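PDB 3E3V: regulatory protein RecX, which probably modulates the activity of the recombinase RecA, and is seen here as a chain holding its three three-helix domains. Local coordinates for residues Lys19-Ala24 with Ile56-Asp61; Leu25-Tyr30 with Arg35-Asp40. One frame throughout, in Å; residues are numbered along the deposited sequence.

Contact 1: Lys19-Ala24 with Ile56-Asp61; sequences KGYNAA and INKLID
Tyr21 and Lys58 make the closest contact between these two segments. The phenol of Tyr21 reaches over to the root of the lysine chain, and the two side chains cross at about a right angle. The hydroxyl end does most of the work: Tyr21 OH lies 3.1 Å from Lys58 CB, a close approach to a carbon, and 3.3 Å from Lys58 CG. Lys58 CB sits in the ring plane, at the edge. Ring carbon Tyr21 CE1 is 3.8 Å from Lys58 CG. The lysine leaves its helix with CG anti to the backbone N (chi1 178°), which puts CG beside the phenol; the chain beyond bends at chi2.

The apolar part lies alongside. Ala24, one turn after Tyr21 on the same helix, points toward the other helix. Ala24 CB meets Leu59 CD1 at 3.7 Å. The other leucine methyl, Leu59 CD2, stands at the ring edge, 4.5 Å from Tyr21 CD1, so the leucine fork faces both residues. Leu64 and Ile65, in the loop beyond helix 49-61, also touch Leu59.

The axes of the two short segments come no closer than 11.3 Å and run at 45° to each other. Long side chains therefore span most of the gap. With Tyr21 replaced by an alanine, Lys58 CB and CG would probably lose the phenol beside them, and Leu59 CD2 its aromatic neighbour.

No hydrogen bond or salt bridge joins the two segments. This packing joins the first and last helices of the first three-helix domain of RecX. Contact between the two segments rests on van der Waals touch, with the aliphatic part of a lysine serving as an apolar surface.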
loop_
_atom_site.group_PDB
_atom_site.type_symbol
_atom_site.label_atom_id
_atom_site.label_comp_id
_atom_site.label_asym_id
_atom_site.label_seq_id
_atom_site.Cartn_x
_atom_site.Cartn_y
_atom_site.Cartn_z
ATOM N N LYS A 19 -29.750 7.868 5.154
ATOM C CA LYS A 19 -29.027 8.384 3.999
ATOM C C LYS A 19 -27.549 8.024 4.155
ATOM O O LYS A 19 -26.848 7.792 3.172
ATOM C CB LYS A 19 -29.191 9.907 3.893
ATOM C CG LYS A 19 -30.638 10.368 3.703
ATOM C CD LYS A 19 -30.743 11.888 3.600
ATOM C CE LYS A 19 -30.633 12.365 2.157
ATOM N NZ LYS A 19 -31.799 11.897 1.342
ATOM N N GLY A 20 -27.091 7.979 5.403
ATOM C CA GLY A 20 -25.710 7.641 5.682
ATOM C C GLY A 20 -25.382 6.205 5.316
ATOM O O GLY A 20 -24.342 5.943 4.710
ATOM N N TYR A 21 -26.258 5.273 5.682
ATOM C CA TYR A 21 -26.049 3.861 5.363
ATOM C C TYR A 21 -26.121 3.613 3.865
ATOM O O TYR A 21 -25.418 2.748 3.342
ATOM C CB TYR A 21 -27.090 2.974 6.060
ATOM C CG TYR A 21 -26.725 2.581 7.480
ATOM C CD1 TYR A 21 -25.559 1.871 7.745
ATOM C CD2 TYR A 21 -27.551 2.916 8.556
ATOM C CE1 TYR A 21 -25.225 1.503 9.035
ATOM C CE2 TYR A 21 -27.220 2.552 9.853
ATOM C CZ TYR A 21 -26.056 1.842 10.086
ATOM O OH TYR A 21 -25.722 1.450 11.368
ATOM N N ASN A 22 -26.982 4.363 3.181
ATOM C CA ASN A 22 -27.146 4.212 1.744
ATOM C C ASN A 22 -25.905 4.650 0.969
ATOM O O ASN A 22 -25.432 3.938 0.084
ATOM C CB ASN A 22 -28.375 4.998 1.271
ATOM C CG ASN A 22 -28.566 4.941 -0.235
ATOM O OD1 ASN A 22 -28.365 5.940 -0.932
ATOM N ND2 ASN A 22 -28.950 3.776 -0.747
ATOM N N ALA A 23 -25.373 5.821 1.300
ATOM C CA ALA A 23 -24.190 6.317 0.613
ATOM C C ALA A 23 -22.989 5.404 0.874
ATOM O O ALA A 23 -22.137 5.205 -0.007
ATOM C CB ALA A 23 -23.885 7.739 1.072
ATOM N N ALA A 24 -22.931 4.845 2.082
ATOM C CA ALA A 24 -21.835 3.968 2.458
ATOM C C ALA A 24 -21.793 2.721 1.596
ATOM O O ALA A 24 -20.729 2.344 1.101
ATOM C CB ALA A 24 -21.947 3.579 3.930
ATOM N N ILE A 56 -20.366 3.548 11.033
ATOM C CA ILE A 56 -19.062 2.906 10.899
ATOM C C ILE A 56 -18.935 1.610 11.709
ATOM O O ILE A 56 -18.442 0.610 11.200
ATOM C CB ILE A 56 -17.914 3.866 11.318
ATOM C CG1 ILE A 56 -17.879 5.081 10.382
ATOM C CG2 ILE A 56 -16.567 3.128 11.293
ATOM C CD1 ILE A 56 -17.621 4.748 8.928
ATOM N N ASN A 57 -19.359 1.632 12.968
ATOM C CA ASN A 57 -19.283 0.441 13.808
ATOM C C ASN A 57 -20.134 -0.688 13.250
ATOM O O ASN A 57 -19.745 -1.856 13.294
ATOM C CB ASN A 57 -19.731 0.756 15.232
ATOM C CG ASN A 57 -18.717 1.586 15.980
ATOM O OD1 ASN A 57 -17.534 1.248 16.022
ATOM N ND2 ASN A 57 -19.171 2.683 16.574
ATOM N N LYS A 58 -21.308 -0.337 12.750
ATOM C CA LYS A 58 -22.207 -1.322 12.170
ATOM C C LYS A 58 -21.530 -1.927 10.943
ATOM O O LYS A 58 -21.520 -3.146 10.766
ATOM C CB LYS A 58 -23.531 -0.659 11.775
ATOM C CG LYS A 58 -24.540 -1.592 11.118
ATOM C CD LYS A 58 -24.778 -2.832 11.949
ATOM C CE LYS A 58 -26.153 -3.406 11.669
ATOM N NZ LYS A 58 -27.219 -2.430 12.031
ATOM N N LEU A 59 -20.960 -1.074 10.095
ATOM C CA LEU A 59 -20.276 -1.555 8.899
ATOM C C LEU A 59 -19.094 -2.449 9.265
ATOM O O LEU A 59 -18.817 -3.435 8.584
ATOM C CB LEU A 59 -19.792 -0.381 8.051
ATOM C CG LEU A 59 -20.888 0.510 7.472
ATOM C CD1 LEU A 59 -20.255 1.632 6.638
ATOM C CD2 LEU A 59 -21.826 -0.318 6.618
ATOM N N ILE A 60 -18.387 -2.106 10.338
ATOM C CA ILE A 60 -17.256 -2.922 10.766
ATOM C C ILE A 60 -17.778 -4.273 11.235
ATOM O O ILE A 60 -17.196 -5.317 10.944
ATOM C CB ILE A 60 -16.495 -2.258 11.925
ATOM C CG1 ILE A 60 -15.821 -0.972 11.434
ATOM C CG2 ILE A 60 -15.491 -3.243 12.515
ATOM C CD1 ILE A 60 -15.237 -0.134 12.556
ATOM N N ASP A 61 -18.888 -4.244 11.966
ATOM C CA ASP A 61 -19.509 -5.462 12.487
ATOM C C ASP A 61 -19.911 -6.400 11.345
ATOM O O ASP A 61 -19.714 -7.611 11.430
ATOM C CB ASP A 61 -20.738 -5.099 13.322
ATOM C CG ASP A 61 -21.348 -6.300 14.007
ATOM O OD1 ASP A 61 -20.612 -6.985 14.744
ATOM O OD2 ASP A 61 -22.564 -6.553 13.812
#

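Contact 2: Leu25-Tyr30 with Arg35-Asp40; sequences LNYLSY and RKEVED
The Tyr27 ring meets helix 35-39 with its edge. Glu37 C lies in the ring plane at that edge, and Val38 CA is also near the plane, 4.0 Å from Tyr27 CE2. Glu37 O comes in obliquely, 3.4 Å from Tyr27 CE2. The ring and the Glu37 carboxylate are turned 67° apart. The other flat pair lies within one segment: Glu39 OE2 sits at the edge of the Arg35 guanidinium, in its plane. Arg35 NE gives Glu39 OE2 a fairly straight hydrogen bond of 2.6 Å, part of a salt bridge.

Across the segments, the one hydrogen bond is weak: Tyr27 OH to Glu37 O, 3.5 Å. The phenol gets there because CG of Tyr27 is anti to the backbone N (chi1 -172°), which sends the ring across to the other helix. Tyr27 OH also rests 3.7 Å from Glu37 CB.

The two helices belong to the first three-helix domain of RecX, which falls in the helix-turn-helix clan. They follow each other in the chain after a short connection, and the segments 25-29 and 35-39 run roughly antiparallel, at 143°.

Val38 supplies the apolar half. Val38 CG2 is 4.0 Å from Tyr27 CD2 and equally far from Leu28 CD2. The Tyr27 and Val38 side chains lie alongside, pointing opposite ways, while Leu28 crosses Val38 at about a right angle. The carboxylate of Glu37 turns to other partners: OE1 accepts a hydrogen bond from Thr34 N, and OE2 forms a salt bridge with Lys96.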
loop_
_atom_site.group_PDB
_atom_site.type_symbol
_atom_site.label_atom_id
_atom_site.label_comp_id
_atom_site.label_asym_id
_atom_site.label_seq_id
_atom_site.Cartn_x
_atom_site.Cartn_y
_atom_site.Cartn_z
ATOM N N LEU A 25 -22.937 2.068 1.415
ATOM C CA LEU A 25 -22.959 0.857 0.603
ATOM C C LEU A 25 -22.768 1.111 -0.890
ATOM O O LEU A 25 -22.374 0.207 -1.626
ATOM C CB LEU A 25 -24.234 0.046 0.860
ATOM C CG LEU A 25 -24.031 -0.893 2.057
ATOM C CD1 LEU A 25 -24.252 -0.130 3.362
ATOM C CD2 LEU A 25 -24.967 -2.078 1.950
ATOM N N ASN A 26 -23.044 2.331 -1.340
ATOM C CA ASN A 26 -22.847 2.669 -2.751
ATOM C C ASN A 26 -21.337 2.734 -2.963
ATOM O O ASN A 26 -20.781 2.098 -3.863
ATOM C CB ASN A 26 -23.451 4.041 -3.078
ATOM C CG ASN A 26 -24.963 4.011 -3.209
ATOM O OD1 ASN A 26 -25.599 5.054 -3.394
ATOM N ND2 ASN A 26 -25.548 2.823 -3.123
ATOM N N TYR A 27 -20.704 3.520 -2.100
ATOM C CA TYR A 27 -19.267 3.770 -2.072
ATOM C C TYR A 27 -18.419 2.497 -1.893
ATOM O O TYR A 27 -17.272 2.436 -2.351
ATOM C CB TYR A 27 -19.011 4.775 -0.940
ATOM C CG TYR A 27 -17.619 5.354 -0.807
ATOM C CD1 TYR A 27 -16.974 5.956 -1.890
ATOM C CD2 TYR A 27 -16.982 5.381 0.438
ATOM C CE1 TYR A 27 -15.732 6.575 -1.736
ATOM C CE2 TYR A 27 -15.748 5.993 0.604
ATOM C CZ TYR A 27 -15.125 6.591 -0.488
ATOM O OH TYR A 27 -13.902 7.204 -0.322
ATOM N N LEU A 28 -18.983 1.484 -1.242
ATOM C CA LEU A 28 -18.271 0.230 -0.999
ATOM C C LEU A 28 -18.543 -0.893 -2.010
ATOM O O LEU A 28 -17.682 -1.750 -2.222
ATOM C CB LEU A 28 -18.596 -0.299 0.401
ATOM C CG LEU A 28 -18.144 0.473 1.639
ATOM C CD1 LEU A 28 -18.873 -0.076 2.851
ATOM C CD2 LEU A 28 -16.638 0.348 1.826
ATOM N N SER A 29 -19.738 -0.910 -2.611
ATOM C CA SER A 29 -20.095 -1.956 -3.579
ATOM C C SER A 29 -19.077 -2.013 -4.713
ATOM O O SER A 29 -18.732 -3.089 -5.212
ATOM C CB SER A 29 -21.499 -1.720 -4.153
ATOM O OG SER A 29 -21.577 -0.492 -4.856
ATOM N N TYR A 30 -18.586 -0.845 -5.106
ATOM C CA TYR A 30 -17.597 -0.771 -6.161
ATOM C C TYR A 30 -16.245 -1.212 -5.600
ATOM O O TYR A 30 -15.917 -2.400 -5.601
ATOM C CB TYR A 30 -17.519 0.652 -6.698
ATOM N N ARG A 35 -11.422 2.580 6.623
ATOM C CA ARG A 35 -12.405 3.130 7.545
ATOM C C ARG A 35 -12.472 4.646 7.376
ATOM O O ARG A 35 -13.550 5.217 7.230
ATOM C CB ARG A 35 -12.025 2.790 8.989
ATOM C CG ARG A 35 -12.874 3.505 10.033
ATOM C CD ARG A 35 -12.536 3.057 11.449
ATOM N NE ARG A 35 -13.296 3.813 12.440
ATOM C CZ ARG A 35 -13.426 3.469 13.717
ATOM N NH1 ARG A 35 -12.848 2.367 14.179
ATOM N NH2 ARG A 35 -14.131 4.234 14.539
ATOM N N LYS A 36 -11.306 5.288 7.372
ATOM C CA LYS A 36 -11.239 6.740 7.238
ATOM C C LYS A 36 -11.830 7.261 5.923
ATOM O O LYS A 36 -12.428 8.341 5.895
ATOM C CB LYS A 36 -9.790 7.218 7.392
ATOM C CG LYS A 36 -9.681 8.669 7.840
ATOM C CD LYS A 36 -8.294 9.233 7.599
ATOM C CE LYS A 36 -8.239 10.714 7.943
ATOM N NZ LYS A 36 -6.927 11.311 7.559
ATOM N N GLU A 37 -11.666 6.512 4.833
ATOM C CA GLU A 37 -12.227 6.929 3.545
ATOM C C GLU A 37 -13.745 7.048 3.637
ATOM O O GLU A 37 -14.351 7.939 3.037
ATOM C CB GLU A 37 -11.878 5.928 2.439
ATOM C CG GLU A 37 -10.521 6.130 1.787
ATOM C CD GLU A 37 -10.298 5.164 0.643
ATOM O OE1 GLU A 37 -10.298 3.941 0.890
ATOM O OE2 GLU A 37 -10.131 5.620 -0.509
ATOM N N VAL A 38 -14.363 6.127 4.371
ATOM C CA VAL A 38 -15.809 6.139 4.551
ATOM C C VAL A 38 -16.129 7.131 5.662
ATOM O O VAL A 38 -17.070 7.907 5.565
ATOM C CB VAL A 38 -16.345 4.741 4.961
ATOM C CG1 VAL A 38 -17.862 4.778 5.086
ATOM C CG2 VAL A 38 -15.940 3.704 3.936
ATOM N N GLU A 39 -15.316 7.095 6.711
ATOM C CA GLU A 39 -15.464 7.956 7.875
ATOM C C GLU A 39 -15.576 9.427 7.478
ATOM O O GLU A 39 -16.288 10.198 8.125
ATOM C CB GLU A 39 -14.279 7.736 8.808
ATOM C CG GLU A 39 -14.617 7.833 10.265
ATOM C CD GLU A 39 -13.628 7.080 11.122
ATOM O OE1 GLU A 39 -12.402 7.319 10.989
ATOM O OE2 GLU A 39 -14.080 6.247 11.935
ATOM N N ASP A 40 -14.862 9.830 6.432
ATOM C CA ASP A 40 -14.985 11.204 5.970
ATOM C C ASP A 40 -15.440 11.262 4.514
ATOM O O ASP A 40 -14.831 11.907 3.662
ATOM C CB ASP A 40 -13.702 12.035 6.211
ATOM C CG ASP A 40 -12.450 11.398 5.650
ATOM O OD1 ASP A 40 -12.433 11.041 4.453
ATOM O OD2 ASP A 40 -11.464 11.280 6.414
#

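In the fold
Contacts 1 and 2 share helix 14-29 and lie within the first three-helix domain. Their centres are about 8 Å apart. Contact 1 sets helix 49-61 against the middle of the shared helix; contact 2 sets helix 35-39 against its C-terminal part. The two partner helices also touch each other. Ile56 CD1 packs on Val38 CG1 at 3.8 Å, and Ile56 CG2 lies 3.5 Å from Arg35 NE. Each helix thus meets the other two. Both contacts lie away from the middle of the chain, with centres about 24 Å and 17 Å from its centre.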